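Local coordinates for flagellar brake protein YcgR (PDB 5KEC), which binds the second messenger c-di-GMP and, as the transcription factor MrkH, probably activates type 3 fimbriae genes linked to biofilm formation, at residues Gln54-Ile59 and Gly89-Ile94; His119-Tyr124 and Ala173-Ile178; Gly127-Gly132 and Lys157-Asn162. One frame throughout, in Å; residues are numbered along the deposited sequence.

Contact 1: Gln54-Ile59 and Gly89-Ile94; sequences QTHRKI and GVDKGI
His56 reaches across to the loop at Asp91 and gives it a straight hydrogen bond. NE2 of His56 donates to the backbone O of Asp91 over 2.9 Å, with an N-H...O angle of 162°. The acceptor lies in the ring plane, at the ring edge. The donor stands above the plane of the Asp91 carbonyl group. The imidazole also lies on the backbone: Gly93 CA sits over one ring face, 4.0 Å from the ring centroid, in a CH-pi contact. The Asp91 side chain crosses His56 at about a right angle, with OD1 3.6 Å from His56 CE1 and the carboxylate plane 64° from the ring. His56 CB points away from 89-94, but CG lies beside the backbone N (chi1 -78°), and the end of the ring comes back to that segment.

Next to the histidine, two backbone bonds join the segments. Thr55 N donates to Ile94 O at 3.0 Å, and Ile94 N donates to Thr55 O at 3.2 Å. Gln54 CA adds a CA-H...O contact to Ile94 O. The Ile94 side chain meets backbone oxygens: CB is 3.2 Å from Thr55 O, and CD1 is 3.6 Å from His56 O. Thr55 OG1 accepts from Arg57 N, an ST turn just where strand 50-55 ends. Farther out, Tyr96 OH is hydrogen-bonded to Arg57 O and Ile59 N. Thr55 and Ile94 thus form an antiparallel hydrogen-bonded pair, at the end of strand 50-55 and the start of strand 94-99, in the antiparallel sheet of the YcgR-like domain.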
# COMPACT_ATOMS: atom_id res chain seq x y z
N GLN B 54 4.93 -18.65 -4.40
CA GLN B 54 5.12 -18.86 -5.82
C GLN B 54 3.96 -18.27 -6.59
O GLN B 54 2.80 -18.43 -6.20
CB GLN B 54 5.26 -20.36 -6.14
CG GLN B 54 6.51 -21.00 -5.51
CD GLN B 54 6.45 -22.52 -5.56
OE1 GLN B 54 5.75 -23.10 -6.38
NE2 GLN B 54 7.18 -23.17 -4.65
N THR B 55 4.27 -17.60 -7.69
CA THR B 55 3.25 -16.95 -8.50
C THR B 55 3.84 -16.54 -9.84
O THR B 55 5.04 -16.29 -9.95
CB THR B 55 2.70 -15.70 -7.78
OG1 THR B 55 1.78 -15.02 -8.65
CG2 THR B 55 3.83 -14.75 -7.42
N HIS B 56 3.00 -16.47 -10.86
CA HIS B 56 3.46 -16.02 -12.17
C HIS B 56 3.54 -14.50 -12.24
O HIS B 56 4.17 -13.95 -13.15
CB HIS B 56 2.57 -16.58 -13.29
CG HIS B 56 2.85 -18.01 -13.63
ND1 HIS B 56 2.24 -19.06 -12.98
CD2 HIS B 56 3.68 -18.56 -14.54
CE1 HIS B 56 2.68 -20.20 -13.48
NE2 HIS B 56 3.56 -19.93 -14.43
N ARG B 57 2.91 -13.82 -11.29
CA ARG B 57 2.87 -12.36 -11.29
C ARG B 57 4.23 -11.74 -10.97
O ARG B 57 5.05 -12.34 -10.27
CB ARG B 57 1.83 -11.85 -10.29
CG ARG B 57 0.61 -12.74 -10.15
CD ARG B 57 -0.29 -12.70 -11.37
NE ARG B 57 -0.95 -11.41 -11.50
CZ ARG B 57 -2.11 -11.23 -12.13
NH1 ARG B 57 -2.74 -12.26 -12.67
NH2 ARG B 57 -2.64 -10.02 -12.20
N LYS B 58 4.46 -10.54 -11.49
CA LYS B 58 5.66 -9.78 -11.14
C LYS B 58 5.36 -8.93 -9.92
O LYS B 58 4.36 -8.21 -9.88
CB LYS B 58 6.11 -8.89 -12.30
CG LYS B 58 6.75 -9.62 -13.49
CD LYS B 58 5.71 -10.34 -14.34
CE LYS B 58 6.20 -10.51 -15.77
NZ LYS B 58 7.53 -11.18 -15.85
N ILE B 59 6.22 -9.02 -8.91
CA ILE B 59 6.05 -8.26 -7.69
C ILE B 59 7.24 -7.34 -7.50
O ILE B 59 8.39 -7.79 -7.53
CB ILE B 59 5.94 -9.19 -6.47
CG1 ILE B 59 4.83 -10.22 -6.69
CG2 ILE B 59 5.68 -8.40 -5.19
CD1 ILE B 59 4.83 -11.35 -5.67
N GLY B 89 10.28 -23.79 -11.58
CA GLY B 89 10.02 -24.90 -12.48
C GLY B 89 8.73 -25.67 -12.25
O GLY B 89 8.70 -26.90 -12.38
N VAL B 90 7.67 -24.95 -11.91
CA VAL B 90 6.34 -25.54 -11.82
C VAL B 90 5.45 -24.77 -12.78
O VAL B 90 4.97 -23.69 -12.45
CB VAL B 90 5.74 -25.45 -10.41
CG1 VAL B 90 4.66 -26.50 -10.23
CG2 VAL B 90 6.82 -25.61 -9.36
N ASP B 91 5.23 -25.34 -13.97
CA ASP B 91 4.57 -24.59 -15.03
C ASP B 91 5.42 -23.34 -15.23
O ASP B 91 4.91 -22.27 -15.55
CB ASP B 91 3.14 -24.23 -14.63
CG ASP B 91 2.34 -23.63 -15.77
OD1 ASP B 91 1.41 -22.85 -15.48
OD2 ASP B 91 2.65 -23.94 -16.94
N LYS B 92 6.72 -23.52 -15.03
CA LYS B 92 7.68 -22.42 -14.97
C LYS B 92 7.13 -21.18 -14.27
O LYS B 92 6.86 -20.16 -14.90
CB LYS B 92 8.22 -22.07 -16.36
CG LYS B 92 9.60 -22.64 -16.62
CD LYS B 92 10.55 -22.27 -15.48
CE LYS B 92 11.95 -22.82 -15.70
NZ LYS B 92 11.98 -24.30 -15.70
N GLY B 93 6.95 -21.30 -12.95
CA GLY B 93 6.48 -20.19 -12.14
C GLY B 93 7.64 -19.52 -11.43
O GLY B 93 8.78 -19.99 -11.51
N ILE B 94 7.36 -18.42 -10.75
CA ILE B 94 8.39 -17.70 -10.02
C ILE B 94 8.33 -18.00 -8.53
O ILE B 94 7.29 -17.87 -7.90
CB ILE B 94 8.27 -16.18 -10.21
CG1 ILE B 94 8.41 -15.82 -11.69
CG2 ILE B 94 9.33 -15.47 -9.38
CD1 ILE B 94 7.56 -14.63 -12.10

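Contact 2: His119-Tyr124 and Ala173-Ile178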
# COMPACT_ATOMS: atom_id res chain seq x y z
N HIS B 119 -13.59 12.28 -0.03
CA HIS B 119 -13.83 13.36 0.93
C HIS B 119 -14.41 14.62 0.29
O HIS B 119 -14.58 14.69 -0.93
CB HIS B 119 -12.54 13.69 1.68
CG HIS B 119 -11.41 14.13 0.80
ND1 HIS B 119 -11.25 15.45 0.41
CD2 HIS B 119 -10.41 13.44 0.22
CE1 HIS B 119 -10.19 15.54 -0.37
NE2 HIS B 119 -9.66 14.34 -0.50
N GLU B 120 -14.71 15.61 1.11
CA GLU B 120 -15.29 16.86 0.63
C GLU B 120 -14.31 18.04 0.70
O GLU B 120 -14.53 19.09 0.09
CB GLU B 120 -16.59 17.18 1.39
CG GLU B 120 -17.25 18.50 0.99
CD GLU B 120 -16.84 19.66 1.88
OE1 GLU B 120 -16.91 19.51 3.12
OE2 GLU B 120 -16.45 20.72 1.34
N HIS B 121 -13.23 17.85 1.45
CA HIS B 121 -12.24 18.90 1.68
C HIS B 121 -11.61 19.47 0.40
O HIS B 121 -11.55 18.81 -0.63
CB HIS B 121 -11.15 18.41 2.64
CG HIS B 121 -11.59 18.34 4.07
ND1 HIS B 121 -11.42 19.38 4.95
CD2 HIS B 121 -12.19 17.35 4.77
CE1 HIS B 121 -11.90 19.04 6.13
NE2 HIS B 121 -12.37 17.81 6.05
N ASP B 122 -11.15 20.72 0.51
CA ASP B 122 -10.49 21.42 -0.59
C ASP B 122 -8.99 21.12 -0.60
O ASP B 122 -8.18 21.98 -0.29
CB ASP B 122 -10.68 22.93 -0.41
CG ASP B 122 -11.46 23.57 -1.54
OD1 ASP B 122 -12.02 22.84 -2.38
OD2 ASP B 122 -11.51 24.82 -1.58
N PHE B 123 -8.63 19.89 -0.94
CA PHE B 123 -7.23 19.48 -0.93
C PHE B 123 -6.69 19.48 -2.35
O PHE B 123 -7.36 19.02 -3.27
CB PHE B 123 -7.09 18.08 -0.32
CG PHE B 123 -7.46 17.99 1.14
CD1 PHE B 123 -7.59 19.13 1.91
CD2 PHE B 123 -7.68 16.75 1.73
CE1 PHE B 123 -7.93 19.04 3.26
CE2 PHE B 123 -8.02 16.65 3.07
CZ PHE B 123 -8.14 17.79 3.84
N TYR B 124 -5.48 19.99 -2.52
CA TYR B 124 -4.86 20.04 -3.84
C TYR B 124 -3.40 19.60 -3.74
O TYR B 124 -2.85 19.51 -2.64
CB TYR B 124 -4.93 21.47 -4.42
CG TYR B 124 -6.33 21.97 -4.70
CD1 TYR B 124 -6.92 21.79 -5.94
CD2 TYR B 124 -7.06 22.63 -3.71
CE1 TYR B 124 -8.20 22.25 -6.20
CE2 TYR B 124 -8.34 23.10 -3.96
CZ TYR B 124 -8.91 22.90 -5.20
OH TYR B 124 -10.18 23.36 -5.46
N ALA B 173 -5.61 22.53 3.15
CA ALA B 173 -6.49 23.48 3.81
C ALA B 173 -6.11 23.68 5.28
O ALA B 173 -4.99 24.08 5.59
CB ALA B 173 -7.95 23.03 3.69
N GLU B 174 -7.05 23.37 6.17
CA GLU B 174 -6.87 23.64 7.60
C GLU B 174 -5.66 22.93 8.19
O GLU B 174 -5.17 23.31 9.26
CB GLU B 174 -8.12 23.26 8.39
CG GLU B 174 -9.43 23.35 7.62
CD GLU B 174 -9.98 21.98 7.27
OE1 GLU B 174 -10.68 21.38 8.12
OE2 GLU B 174 -9.73 21.51 6.14
N TYR B 175 -5.18 21.88 7.52
CA TYR B 175 -4.10 21.07 8.07
C TYR B 175 -2.73 21.55 7.65
O TYR B 175 -1.72 20.99 8.08
CB TYR B 175 -4.28 19.60 7.68
CG TYR B 175 -5.58 19.01 8.19
CD1 TYR B 175 -5.65 18.41 9.44
CD2 TYR B 175 -6.75 19.07 7.43
CE1 TYR B 175 -6.83 17.87 9.91
CE2 TYR B 175 -7.94 18.54 7.89
CZ TYR B 175 -7.97 17.94 9.14
OH TYR B 175 -9.15 17.40 9.61
N GLY B 176 -2.69 22.59 6.83
CA GLY B 176 -1.43 23.16 6.38
C GLY B 176 -0.92 22.53 5.09
O GLY B 176 -1.70 22.06 4.26
N GLU B 177 0.39 22.52 4.93
CA GLU B 177 1.00 21.99 3.73
C GLU B 177 2.03 20.93 4.07
O GLU B 177 2.64 20.95 5.14
CB GLU B 177 1.63 23.12 2.89
CG GLU B 177 0.60 24.11 2.39
CD GLU B 177 1.16 25.10 1.39
OE1 GLU B 177 2.33 25.49 1.52
OE2 GLU B 177 0.41 25.48 0.47
N ILE B 178 2.20 19.99 3.15
CA ILE B 178 3.16 18.92 3.32
C ILE B 178 3.89 18.68 2.01
O ILE B 178 3.28 18.29 1.01
CB ILE B 178 2.49 17.61 3.75
CG1 ILE B 178 1.70 17.81 5.05
CG2 ILE B 178 3.54 16.50 3.93
CD1 ILE B 178 1.02 16.55 5.54
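His121 ND1 donates a weak hydrogen bond to Glu174 OE2 at 3.0 Å. The N-H...O angle is only 125°. The oxygen lies at the ring edge, near the imidazole plane, and the carboxylate is turned almost coplanar with the ring, 8° apart. The other oxygen, Glu174 OE1, approaches His121 CE1 to 3.3 Å. Both carboxylate oxygens thus face the ND1-CE1 side of the ring. The Glu174 chain is bent at chi2 (107°), which brings CD round toward the histidine. A carboxylate this close could favour a protonated imidazole, but His121 is poorly ordered, so the detail is soft.

Phe123 lies beside this pair. His121 CB packs over one face of its ring, offset toward the rim. Phe123 CE1 touches Ala173 CB at 4.0 Å, and the methyl lies at the ring edge. Phe123 CZ reaches Tyr175 CD2 at 4.1 Å. The contact joins the loop before strand 124-128 to the turn between strands 164-171 and 177-193, on the antiparallel beta barrel of the PilZ domain. Phe123 itself is buried and also packs on Ile139 and Leu172.

Helix 214-234 borders the same region: Tyr175 rests on Ile223 with its OH hydrogen-bonded to Asp226, and His121 touches Leu227 and Glu230. Within the turn, a short 3-10 segment covers Glu174 and Tyr175, and Gly176 N is hydrogen-bonded to Ala173 O at 3.0 Å. Asp122 is the centre of an inverse gamma turn, and its backbone O lies 4.1 Å from Ala173 CB.

Contact 3: Gly127-Gly132 and Lys157-Asn162; sequences GRHKNG and KFLSHN
His129 and Phe158 meet with the same first torsion: in each, CG is anti to the carbonyl carbon and beside the backbone N (chi1 -72° and -67°). Both side chains start out toward the other segment, and the two rings come to lie nearly parallel, with planes 11° apart. They belong to two loops of the PilZ beta barrel: the type I beta turn His129-Gly132, which joins strands 124-128 and 134-142, and the loop that leads to strand 164-171.

The rings are slid apart and barely overlap, with centroids 4.7 Å apart. Each ring instead receives the other residue's CB. His129 CB stands over the Phe158 face, 3.8 Å from the centroid, as a CH-pi contact. Phe158 CB lies over the His129 ring, 3.4 Å from ND1. Lys157 CG lies over the opposite face of the Phe158 ring, offset toward the rim.

Lys130 and Asn131 of the turn meet the CE1, CE2 and CZ end of the Phe158 ring. Lys130 CB comes within 3.8 Å of CE2 of Phe158, while the extended lysine chain leads away. Asn131 brings its amide to the ring edge, with ND2 3.7 Å from Phe158 CE1. Its OD1 accepts from Glu133 N, which helps to fix the rotation of the amide. Gly132 N is hydrogen-bonded to His129 O at 2.9 Å and closes the turn. No hydrogen bond links the two segments. His129 also meets the ring of Tyr135 and packs on Asn155. Leu159, which also touches Pro154, brings CD2 to 4.3 Å from His129 CE1.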
# COMPACT_ATOMS: atom_id res chain seq x y z
N GLY B 127 3.07 21.76 -7.66
CA GLY B 127 4.49 21.50 -7.84
C GLY B 127 4.91 21.82 -9.26
O GLY B 127 4.13 22.38 -10.04
N ARG B 128 6.15 21.49 -9.59
CA ARG B 128 6.64 21.68 -10.95
C ARG B 128 7.20 20.38 -11.47
O ARG B 128 7.84 19.63 -10.73
CB ARG B 128 7.72 22.77 -10.98
CG ARG B 128 7.20 24.14 -10.59
CD ARG B 128 8.27 25.21 -10.69
NE ARG B 128 7.71 26.55 -10.49
CZ ARG B 128 7.72 27.19 -9.32
NH1 ARG B 128 8.27 26.62 -8.25
NH2 ARG B 128 7.19 28.40 -9.23
N HIS B 129 6.94 20.09 -12.74
CA HIS B 129 7.53 18.93 -13.37
C HIS B 129 9.03 19.17 -13.56
O HIS B 129 9.54 20.24 -13.23
CB HIS B 129 6.84 18.62 -14.70
CG HIS B 129 5.45 18.06 -14.55
ND1 HIS B 129 5.19 16.92 -13.83
CD2 HIS B 129 4.26 18.50 -15.02
CE1 HIS B 129 3.89 16.67 -13.87
NE2 HIS B 129 3.30 17.62 -14.58
N LYS B 130 9.72 18.16 -14.09
CA LYS B 130 11.16 18.22 -14.25
C LYS B 130 11.60 19.39 -15.14
O LYS B 130 12.68 19.94 -14.95
CB LYS B 130 11.69 16.91 -14.84
CG LYS B 130 11.35 15.67 -14.01
CD LYS B 130 12.05 14.44 -14.57
CE LYS B 130 11.99 13.27 -13.59
NZ LYS B 130 12.87 12.13 -14.01
N ASN B 131 10.76 19.76 -16.10
CA ASN B 131 11.08 20.85 -17.01
C ASN B 131 10.64 22.21 -16.49
O ASN B 131 10.66 23.20 -17.23
CB ASN B 131 10.44 20.60 -18.37
CG ASN B 131 8.93 20.59 -18.30
OD1 ASN B 131 8.35 20.76 -17.22
ND2 ASN B 131 8.27 20.41 -19.45
N GLY B 132 10.22 22.27 -15.23
CA GLY B 132 9.85 23.53 -14.62
C GLY B 132 8.40 23.93 -14.82
O GLY B 132 7.94 24.93 -14.27
N LYS B 157 3.61 12.79 -20.13
CA LYS B 157 4.96 12.25 -20.21
C LYS B 157 5.67 12.23 -18.86
O LYS B 157 6.66 11.53 -18.69
CB LYS B 157 5.78 13.00 -21.26
CG LYS B 157 6.10 14.43 -20.91
CD LYS B 157 6.88 15.07 -22.03
CE LYS B 157 7.28 16.50 -21.70
NZ LYS B 157 8.15 17.07 -22.76
N PHE B 158 5.16 12.99 -17.90
CA PHE B 158 5.76 13.01 -16.56
C PHE B 158 5.01 12.11 -15.59
O PHE B 158 5.31 12.07 -14.40
CB PHE B 158 5.81 14.43 -16.02
CG PHE B 158 6.74 15.32 -16.77
CD1 PHE B 158 6.26 16.32 -17.59
CD2 PHE B 158 8.11 15.13 -16.68
CE1 PHE B 158 7.13 17.14 -18.29
CE2 PHE B 158 8.98 15.94 -17.38
CZ PHE B 158 8.49 16.94 -18.19
N LEU B 159 4.02 11.39 -16.12
CA LEU B 159 3.13 10.59 -15.31
C LEU B 159 3.14 9.12 -15.71
O LEU B 159 2.14 8.42 -15.56
CB LEU B 159 1.71 11.14 -15.41
CG LEU B 159 1.57 12.63 -15.06
CD1 LEU B 159 0.15 13.11 -15.29
CD2 LEU B 159 2.00 12.87 -13.62
N SER B 160 4.27 8.65 -16.22
CA SER B 160 4.39 7.24 -16.59
C SER B 160 4.51 6.39 -15.33
O SER B 160 4.84 6.89 -14.26
CB SER B 160 5.58 7.02 -17.51
OG SER B 160 6.81 7.13 -16.81
N HIS B 161 4.27 5.09 -15.47
CA HIS B 161 4.33 4.20 -14.32
C HIS B 161 5.66 4.31 -13.58
O HIS B 161 6.73 4.32 -14.19
CB HIS B 161 4.06 2.75 -14.74
CG HIS B 161 4.17 1.77 -13.62
ND1 HIS B 161 3.15 1.56 -12.71
CD2 HIS B 161 5.18 0.95 -13.25
CE1 HIS B 161 3.53 0.65 -11.84
NE2 HIS B 161 4.75 0.26 -12.14
N ASN B 162 5.58 4.40 -12.25
CA ASN B 162 6.75 4.57 -11.40
C ASN B 162 7.48 5.89 -11.59
O ASN B 162 8.54 6.11 -11.01
CB ASN B 162 7.73 3.40 -11.53
CG ASN B 162 7.38 2.25 -10.61
OD1 ASN B 162 6.74 2.50 -9.57
ND2 ASN B 162 7.75 1.10 -10.93

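Overall arrangement
Contact 1 belongs to the N-terminal sheet, and contacts 2 and 3 to the C-terminal one. Contacts 2 and 3 have centres 22 Å apart. Their first segments, 119-124 and 127-132, are close in sequence, and both contacts reach the same sheet. Contacts 1 and 2 lie on opposite sides of the chain's centre, with centres 43 Å apart. Contacts 1 and 3 come within about 9 Å at their nearest atoms, without touching. No c-di-GMP is bound here, and no segment holds a residue seen to bind it. Still, side chain to side chain, Arg57 is about 9 Å from Arg114, Phe123 about 9 Å from Asp141 and Leu159 about 7 Å from Cys207, all binding residues.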